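PDB 3BWZ: cellulosomal scaffoldin adaptor protein B from Acetivibrio cellulolyticus, which helps assemble the cellulosome as an adaptor scaffoldin, its type II cohesin module (the part crystallised here) probably binding partner dockerin modules. Local coordinates for residues I26-I31 with G111-V116; S61-A66 with F91-V96. All coordinates share one frame; numbering follows the deposited sequence.

Contacts 1 and 2 sit about 12 Å apart, centre to centre, in one cohesin module, a beta sandwich of jelly-roll type. Contact 1 is backbone pairing within a sheet, four main-chain bonds between strands 21-29 and 111-120. Contact 2 has no direct hydrogen bond across it: a loop running into the short strand 65-66 leans on strand 88-94 through apolar side chains and one water. Contact 1 buries I26, I28, V113 and A114 but leaves N27 and T112 partly exposed; contact 2 buries P64, F91 and K93, with M63 and A66 more exposed. Strand 111-120 ties them together, because V113 O takes K93 NZ, V115 O faces G65 N, and I26 CD1 packs against F91 CZ.

Contact 1. Residues I26-I31 with G111-V116; sequences INIKNI and GTVAVV
T112 gives its hydroxyl proton to the side-chain amide of N27, OG1 to OD1 2.7 Å, coming in 47° above the carbonyl plane. In both residues the first side-chain torsion sets the bonded branch anti to the carbonyl carbon (N27 CG at chi1 -66°), and the two side chains lie side by side, pointing the same way. Around this non-hydrogen-bonded antiparallel pair the backbones close in. On one side, I28 N reaches G111 O at 2.8 Å and G111 N returns to I28 O at 3.0 Å. On the other, V113 N binds I26 O at 2.8 Å while I26 N binds A114 O at 3.0 Å, both nearly along the C=O axis. I26 thus faces two residues, V113 and A114, a beta bulge in which V113 takes a helix-like turn of the backbone. The phi and psi of G111 together would drive a side chain into the carbonyl oxygen of the residue before, so glycine suits the position.

The packing is apolar. I26 CG2 meets V113 CG2 at 3.5 Å, I26 CD1 lies 4.1 Å from A114 CB, and I28 CG2 touches V113 CG1; both isoleucines have a second conformer. I26 packs on L39 and M41, I28 and V113 on F34, all of strand 34-42 across the sandwich. Strand 6-11 lines the far edge of 21-29, where N27 bonds E8, while T112 pairs its backbone with T68 and I69.

Contact 2. Residues S61-A66 with F91-V96; sequences STMPGA and FSKAYV. With NO3 (nitrate ion), chain B.
P64 sets CG over the face of F91, 3.5 Å from the ring centroid and only 5° off the ring normal, a CH-pi contact almost exactly over the centre. F91 gets there by putting CG between its backbone N and carbonyl carbon (chi1 58°), and P64 CD adds a touch near the root of the ring, 3.8 Å from F91 CG. M63 comes in beside them. Its chi2 (74°) turns SD back, and the extended chi3 then carries CE to 3.9 Å from F91 CD1 and 3.8 Å from K93 CB. Closest of all, M63 CE packs 3.3 Å from S92 O; a second M63 conformer exists. K93 is fully extended, which carries its ammonium past M63 to the backbone of G65 and A66. There NZ donates to a water at 2.7 Å, and that water donates to P64 O. V113 O, on strand 111-120, accepts directly from the same NZ.

A66 N binds a nitrate, probably from the crystallisation liquor, that S53 also holds. Across these two segments, then, the direct contacts are apolar and CH-pi, while the buried lysine probably stays protonated, with V113 O and the bridging water as acceptors.

Contact 1. Residues I26-I31 with G111-V116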
loop_
_atom_site.group_PDB
_atom_site.type_symbol
_atom_site.label_atom_id
_atom_site.label_comp_id
_atom_site.label_asym_id
_atom_site.label_seq_id
_atom_site.Cartn_x
_atom_site.Cartn_y
_atom_site.Cartn_z
ATOM N N ILE A 26 -4.230 0.100 2.122
ATOM C CA ILE A 26 -3.246 1.105 2.473
ATOM C C ILE A 26 -3.998 2.408 2.697
ATOM O O ILE A 26 -4.478 3.031 1.755
ATOM C CB ILE A 26 -2.166 1.281 1.410
ATOM C CG1 ILE A 26 -1.426 -0.034 1.110
ATOM C CG2 ILE A 26 -1.190 2.353 1.880
ATOM C CD1 ILE A 26 -0.705 -0.030 -0.151
ATOM N N ASN A 27 -4.146 2.786 3.963
ATOM C CA ASN A 27 -5.035 3.853 4.380
ATOM C C ASN A 27 -4.254 5.035 4.904
ATOM O O ASN A 27 -3.404 4.880 5.790
ATOM C CB ASN A 27 -6.015 3.385 5.464
ATOM C CG ASN A 27 -6.985 2.358 4.955
ATOM O OD1 ASN A 27 -7.061 2.086 3.767
ATOM N ND2 ASN A 27 -7.729 1.751 5.869
ATOM N N ILE A 28 -4.578 6.215 4.392
ATOM C CA ILE A 28 -4.040 7.458 4.913
ATOM C C ILE A 28 -5.104 8.211 5.695
ATOM O O ILE A 28 -6.285 8.078 5.397
ATOM C CB ILE A 28 -3.405 8.361 3.814
ATOM C CG1 ILE A 28 -4.447 8.905 2.826
ATOM C CG2 ILE A 28 -2.292 7.629 3.088
ATOM C CD1 ILE A 28 -3.896 9.979 1.878
ATOM N N LYS A 29 -4.656 8.982 6.666
ATOM C CA LYS A 29 -5.501 9.848 7.452
ATOM C C LYS A 29 -4.847 11.214 7.598
ATOM O O LYS A 29 -3.706 11.321 8.049
ATOM C CB LYS A 29 -5.708 9.267 8.845
ATOM C CG LYS A 29 -6.666 10.000 9.711
ATOM C CD LYS A 29 -6.933 9.255 11.001
ATOM C CE LYS A 29 -6.074 9.708 12.180
ATOM N NZ LYS A 29 -4.621 9.417 11.988
ATOM N N ASN A 30 -5.605 12.254 7.261
ATOM C CA ASN A 30 -5.202 13.630 7.516
ATOM C C ASN A 30 -3.857 13.977 6.932
ATOM O O ASN A 30 -3.053 14.635 7.575
ATOM C CB ASN A 30 -5.243 13.939 9.015
ATOM C CG ASN A 30 -6.605 13.728 9.602
ATOM O OD1 ASN A 30 -7.615 14.074 8.986
ATOM N ND2 ASN A 30 -6.655 13.115 10.771
ATOM N N ILE A 31 -3.622 13.580 5.686
ATOM C CA ILE A 31 -2.400 13.960 4.987
ATOM C C ILE A 31 -2.718 15.199 4.152
ATOM O O ILE A 31 -3.412 15.123 3.132
ATOM C CB ILE A 31 -1.837 12.836 4.112
ATOM C CG1 ILE A 31 -1.608 11.548 4.932
ATOM C CG2 ILE A 31 -0.564 13.327 3.427
ATOM C CD1 ILE A 31 -0.585 11.682 6.046
ATOM N N GLY A 111 -8.208 8.348 3.113
ATOM C CA GLY A 111 -8.813 7.294 2.309
ATOM C C GLY A 111 -7.852 6.174 2.038
ATOM O O GLY A 111 -6.753 6.138 2.580
ATOM N N THR A 112 -8.293 5.234 1.211
ATOM C CA THR A 112 -7.486 4.069 0.868
ATOM C C THR A 112 -6.807 4.346 -0.458
ATOM O O THR A 112 -7.487 4.533 -1.472
ATOM C CB THR A 112 -8.378 2.802 0.784
ATOM O OG1 THR A 112 -9.030 2.611 2.049
ATOM C CG2 THR A 112 -7.590 1.570 0.381
ATOM N N VAL A 113 -5.488 4.400 -0.455
ATOM C CA VAL A 113 -4.767 4.731 -1.659
ATOM C C VAL A 113 -4.670 3.563 -2.625
ATOM O O VAL A 113 -4.545 3.790 -3.819
ATOM C CB VAL A 113 -3.376 5.327 -1.359
ATOM C CG1 VAL A 113 -3.486 6.604 -0.572
ATOM C CG2 VAL A 113 -2.463 4.395 -0.689
ATOM N N ALA A 114 -4.663 2.343 -2.104
ATOM C CA ALA A 114 -4.442 1.150 -2.897
ATOM C C ALA A 114 -4.782 -0.035 -2.027
ATOM O O ALA A 114 -4.775 0.060 -0.793
ATOM C CB ALA A 114 -2.959 1.084 -3.346
ATOM N N VAL A 115 -5.027 -1.166 -2.687
ATOM C CA VAL A 115 -5.311 -2.414 -2.023
ATOM C C VAL A 115 -4.412 -3.496 -2.615
ATOM O O VAL A 115 -4.258 -3.595 -3.835
ATOM C CB VAL A 115 -6.790 -2.768 -2.250
ATOM C CG1 VAL A 115 -7.142 -4.117 -1.757
ATOM C CG2 VAL A 115 -7.678 -1.736 -1.602
ATOM N N VAL A 116 -3.818 -4.296 -1.731
ATOM C CA VAL A 116 -3.070 -5.478 -2.155
ATOM C C VAL A 116 -3.719 -6.675 -1.497
ATOM O O VAL A 116 -3.768 -6.774 -0.276
ATOM C CB VAL A 116 -1.558 -5.413 -1.803
ATOM C CG1 VAL A 116 -0.867 -6.693 -2.313
ATOM C CG2 VAL A 116 -0.936 -4.176 -2.400
#

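Contact 2. Residues S61-A66 with F91-V96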
loop_
_atom_site.group_PDB
_atom_site.type_symbol
_atom_site.label_atom_id
_atom_site.label_comp_id
_atom_site.label_asym_id
_atom_site.label_seq_id
_atom_site.Cartn_x
_atom_site.Cartn_y
_atom_site.Cartn_z
ATOM N N SER A 61 5.235 -6.619 -12.809
ATOM C CA SER A 61 4.771 -5.270 -13.155
ATOM C C SER A 61 3.369 -4.917 -12.671
ATOM O O SER A 61 2.923 -3.810 -12.897
ATOM C CB SER A 61 4.847 -5.052 -14.675
ATOM O OG SER A 61 4.034 -5.955 -15.398
ATOM N N THR A 62 2.675 -5.842 -12.005
ATOM C CA THR A 62 1.294 -5.589 -11.635
ATOM C C THR A 62 1.183 -4.499 -10.565
ATOM O O THR A 62 1.870 -4.522 -9.554
ATOM C CB THR A 62 0.624 -6.856 -11.100
ATOM O OG1 THR A 62 0.796 -7.929 -12.045
ATOM C CG2 THR A 62 -0.826 -6.654 -10.758
ATOM N N MET A 63 0.273 -3.572 -10.817
ATOM C CA MET A 63 -0.046 -2.522 -9.892
ATOM C C MET A 63 -1.069 -3.016 -8.842
ATOM O O MET A 63 -1.942 -3.804 -9.155
ATOM C CB MET A 63 -0.604 -1.371 -10.724
ATOM C CG MET A 63 -0.797 -0.090 -10.016
ATOM S SD MET A 63 0.781 0.709 -9.710
ATOM C CE MET A 63 0.269 1.932 -8.502
ATOM N N PRO A 64 -0.986 -2.517 -7.600
ATOM C CA PRO A 64 -2.055 -2.757 -6.632
ATOM C C PRO A 64 -3.420 -2.327 -7.145
ATOM O O PRO A 64 -3.535 -1.518 -8.065
ATOM C CB PRO A 64 -1.615 -1.927 -5.422
ATOM C CG PRO A 64 -0.134 -1.932 -5.532
ATOM C CD PRO A 64 0.098 -1.735 -6.994
ATOM N N GLY A 65 -4.449 -2.878 -6.537
ATOM C CA GLY A 65 -5.803 -2.507 -6.865
ATOM C C GLY A 65 -6.179 -1.111 -6.424
ATOM O O GLY A 65 -5.562 -0.506 -5.532
ATOM N N ALA A 66 -7.228 -0.604 -7.063
ATOM C CA ALA A 66 -7.759 0.713 -6.763
ATOM C C ALA A 66 -8.245 0.774 -5.321
ATOM O O ALA A 66 -8.738 -0.197 -4.760
ATOM C CB ALA A 66 -8.890 1.044 -7.717
ATOM N N PHE A 91 5.839 0.533 -5.764
ATOM C CA PHE A 91 4.923 1.134 -6.700
ATOM C C PHE A 91 4.703 2.592 -6.395
ATOM O O PHE A 91 4.897 3.054 -5.275
ATOM C CB PHE A 91 3.583 0.374 -6.740
ATOM C CG PHE A 91 2.890 0.281 -5.405
ATOM C CD1 PHE A 91 1.957 1.221 -5.004
ATOM C CD2 PHE A 91 3.180 -0.778 -4.532
ATOM C CE1 PHE A 91 1.350 1.120 -3.758
ATOM C CE2 PHE A 91 2.556 -0.888 -3.306
ATOM C CZ PHE A 91 1.634 0.065 -2.944
ATOM N N SER A 92 4.285 3.309 -7.440
ATOM C CA SER A 92 4.002 4.727 -7.359
ATOM C C SER A 92 2.647 4.987 -7.980
ATOM O O SER A 92 2.332 4.417 -9.029
ATOM C CB SER A 92 5.071 5.545 -8.092
ATOM O OG SER A 92 4.865 6.942 -7.884
ATOM N N LYS A 93 1.871 5.868 -7.351
ATOM C CA LYS A 93 0.545 6.225 -7.805
ATOM C C LYS A 93 0.344 7.675 -7.455
ATOM O O LYS A 93 0.341 8.020 -6.275
ATOM C CB LYS A 93 -0.460 5.323 -7.043
ATOM C CG LYS A 93 -1.869 5.367 -7.458
ATOM C CD LYS A 93 -2.680 4.295 -6.728
ATOM C CE LYS A 93 -4.073 4.313 -7.198
ATOM N NZ LYS A 93 -4.813 3.226 -6.560
ATOM N N ALA A 94 0.178 8.528 -8.459
ATOM C CA ALA A 94 0.159 9.959 -8.208
ATOM C C ALA A 94 -0.549 10.718 -9.306
ATOM O O ALA A 94 -0.422 10.410 -10.486
ATOM C CB ALA A 94 1.585 10.492 -8.011
ATOM N N TYR A 95 -1.276 11.741 -8.911
ATOM C CA TYR A 95 -1.841 12.661 -9.881
ATOM C C TYR A 95 -0.759 13.503 -10.551
ATOM O O TYR A 95 0.174 13.951 -9.904
ATOM C CB TYR A 95 -2.845 13.580 -9.219
ATOM C CG TYR A 95 -4.119 12.927 -8.700
ATOM C CD1 TYR A 95 -4.750 13.430 -7.571
ATOM C CD2 TYR A 95 -4.751 11.875 -9.368
ATOM C CE1 TYR A 95 -5.957 12.912 -7.129
ATOM C CE2 TYR A 95 -5.940 11.365 -8.919
ATOM C CZ TYR A 95 -6.534 11.880 -7.809
ATOM O OH TYR A 95 -7.729 11.329 -7.401
ATOM N N VAL A 96 -0.906 13.742 -11.860
ATOM C CA VAL A 96 0.010 14.567 -12.620
ATOM C C VAL A 96 -0.564 15.954 -12.892
ATOM O O VAL A 96 0.173 16.932 -12.909
ATOM C CB VAL A 96 0.415 13.857 -13.941
ATOM C CG1 VAL A 96 1.281 14.750 -14.832
ATOM C CG2 VAL A 96 1.122 12.544 -13.620
HETATM N N NO3 B . -8.944 -3.363 -9.248
HETATM O O1 NO3 B . -9.757 -3.788 -8.197
HETATM O O2 NO3 B . -8.231 -4.331 -9.944
HETATM O O3 NO3 B . -8.535 -2.018 -9.278
HETATM O O HOH W 1 -3.675 1.195 -7.985
#